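Local structure of acyl-ACP thioesterase (Bacteroides thetaiotaomicron, 2ESS) at residues L31-H34 / L35-A39. The protein probably hydrolyses the thioester of fatty acyl-acyl carrier proteins, releasing free fatty acids, and binds calcium ions. Numbering follows the deposited sequence.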
loop_
_atom_site.group_PDB
_atom_site.type_symbol
_atom_site.label_atom_id
_atom_site.label_comp_id
_atom_site.label_asym_id
_atom_site.label_seq_id
_atom_site.Cartn_x
_atom_site.Cartn_y
_atom_site.Cartn_z
ATOM N N LEU A 31 1.930 -4.212 7.543
ATOM C CA LEU A 31 2.929 -4.920 8.358
ATOM C C LEU A 31 3.469 -6.139 7.618
ATOM O O LEU A 31 4.664 -6.331 7.577
ATOM C CB LEU A 31 2.380 -5.374 9.696
ATOM C CG LEU A 31 3.347 -6.122 10.616
ATOM C CD1 LEU A 31 4.648 -5.326 10.896
ATOM C CD2 LEU A 31 2.619 -6.487 11.914
ATOM N N GLY A 32 2.578 -6.972 7.089
ATOM C CA GLY A 32 2.968 -8.100 6.212
ATOM C C GLY A 32 3.897 -7.659 5.080
ATOM O O GLY A 32 4.938 -8.268 4.869
ATOM N N ASN A 33 3.540 -6.574 4.399
ATOM C CA ASN A 33 4.383 -5.965 3.343
ATOM C C ASN A 33 5.801 -5.675 3.869
ATOM O O ASN A 33 6.803 -6.101 3.249
ATOM C CB ASN A 33 3.755 -4.690 2.751
ATOM C CG ASN A 33 4.592 -4.108 1.565
ATOM O OD1 ASN A 33 4.836 -4.791 0.599
ATOM N ND2 ASN A 33 5.062 -2.889 1.698
ATOM N N HIS A 34 5.897 -5.008 5.019
ATOM C CA HIS A 34 7.207 -4.721 5.616
ATOM C C HIS A 34 8.003 -6.007 5.945
ATOM O O HIS A 34 9.209 -6.094 5.668
ATOM C CB HIS A 34 7.053 -3.853 6.864
ATOM C CG HIS A 34 6.643 -2.437 6.555
ATOM N ND1 HIS A 34 7.221 -1.704 5.548
ATOM C CD2 HIS A 34 5.745 -1.618 7.143
ATOM C CE1 HIS A 34 6.692 -0.494 5.519
ATOM N NE2 HIS A 34 5.798 -0.412 6.484
ATOM N N LEU A 35 7.350 -6.971 6.578
ATOM C CA LEU A 35 8.011 -8.253 6.934
ATOM C C LEU A 35 8.572 -8.922 5.691
ATOM O O LEU A 35 9.738 -9.274 5.662
ATOM C CB LEU A 35 7.059 -9.188 7.692
ATOM C CG LEU A 35 6.433 -8.643 8.991
ATOM C CD1 LEU A 35 5.461 -9.692 9.580
ATOM C CD2 LEU A 35 7.476 -8.167 10.041
ATOM N N LEU A 36 7.759 -9.082 4.641
ATOM C CA LEU A 36 8.199 -9.765 3.430
ATOM C C LEU A 36 9.300 -9.008 2.689
ATOM O O LEU A 36 10.255 -9.605 2.217
ATOM C CB LEU A 36 6.992 -10.065 2.526
ATOM C CG LEU A 36 5.927 -10.957 3.188
ATOM C CD1 LEU A 36 4.758 -11.311 2.204
ATOM C CD2 LEU A 36 6.574 -12.237 3.756
ATOM N N ASN A 37 9.201 -7.685 2.629
ATOM C CA ASN A 37 10.279 -6.875 2.055
ATOM C C ASN A 37 11.559 -7.021 2.862
ATOM O O ASN A 37 12.657 -7.024 2.282
ATOM C CB ASN A 37 9.899 -5.386 2.004
ATOM C CG ASN A 37 8.879 -5.060 0.894
ATOM O OD1 ASN A 37 8.789 -5.750 -0.102
ATOM N ND2 ASN A 37 8.138 -3.974 1.074
ATOM N N CYS A 38 11.441 -7.103 4.191
ATOM C CA CYS A 38 12.639 -7.220 5.058
ATOM C C CYS A 38 13.375 -8.577 4.873
ATOM O O CYS A 38 14.622 -8.650 4.844
ATOM C CB CYS A 38 12.314 -6.983 6.551
ATOM S SG CYS A 38 11.984 -5.251 6.899
ATOM N N ALA A 39 12.577 -9.610 4.687
ATOM C CA ALA A 39 13.048 -10.925 4.396
ATOM C C ALA A 39 13.892 -10.899 3.123
ATOM O O ALA A 39 14.978 -11.458 3.071
ATOM C CB ALA A 39 11.842 -11.857 4.223
HETATM O O HOH W 1 6.536 -5.065 -1.587
HETATM O O HOH W 2 8.822 -2.224 3.263
#
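Asn33 and Asn37 meet one turn apart on helix 28-45, in a local contact along the central helix of the N-terminal hotdog domain. Their amide planes stand 80° apart, and the two nitrogens, Asn33 ND2 and Asn37 ND2, lie 3.3 Å from each other. Two donors cannot bond to one another. Both instead turn to Glu16 of the second subunit, whose OE1 takes a hydrogen bond from Asn33 and a weak one from Asn37. Asn37 has CG beside its own N (chi1 -74°), which sets its amide over the carbonyl of Asn33.

Two waters tie this face together. Water 1 donates to Asn33 OD1 and to Asn37 OD1, at 2.8 Å from each. Water 2 accepts from Asn37 ND2 at 2.9 Å and sits in the plane of the His34 ring, 2.8 Å from ND1. A leucine in place of Asn37 would probably leave both waters short of a partner and cost Glu16 of the second subunit its weaker amide contact.

Regular i to i+4 backbone bonds run along the helix. Leu35 N reaches Leu31 O at 2.9 Å, and Asn37 N reaches Asn33 O in the same way. The apolar face is made partly by Leu31 CD1, which touches Leu35 CD2 at 4.1 Å.

As in other hotdog folds, the helix lies against the antiparallel sheet. Leu31, Leu35 and Leu36 pack on strand 58-69, and Leu35 also meets Phe97 of strand 92-100. His34 and Cys38 face strand 9-14, where Phe13 meets the imidazole. Glu16, Pro17 and Phe18 of the second subunit lie against the asparagine side.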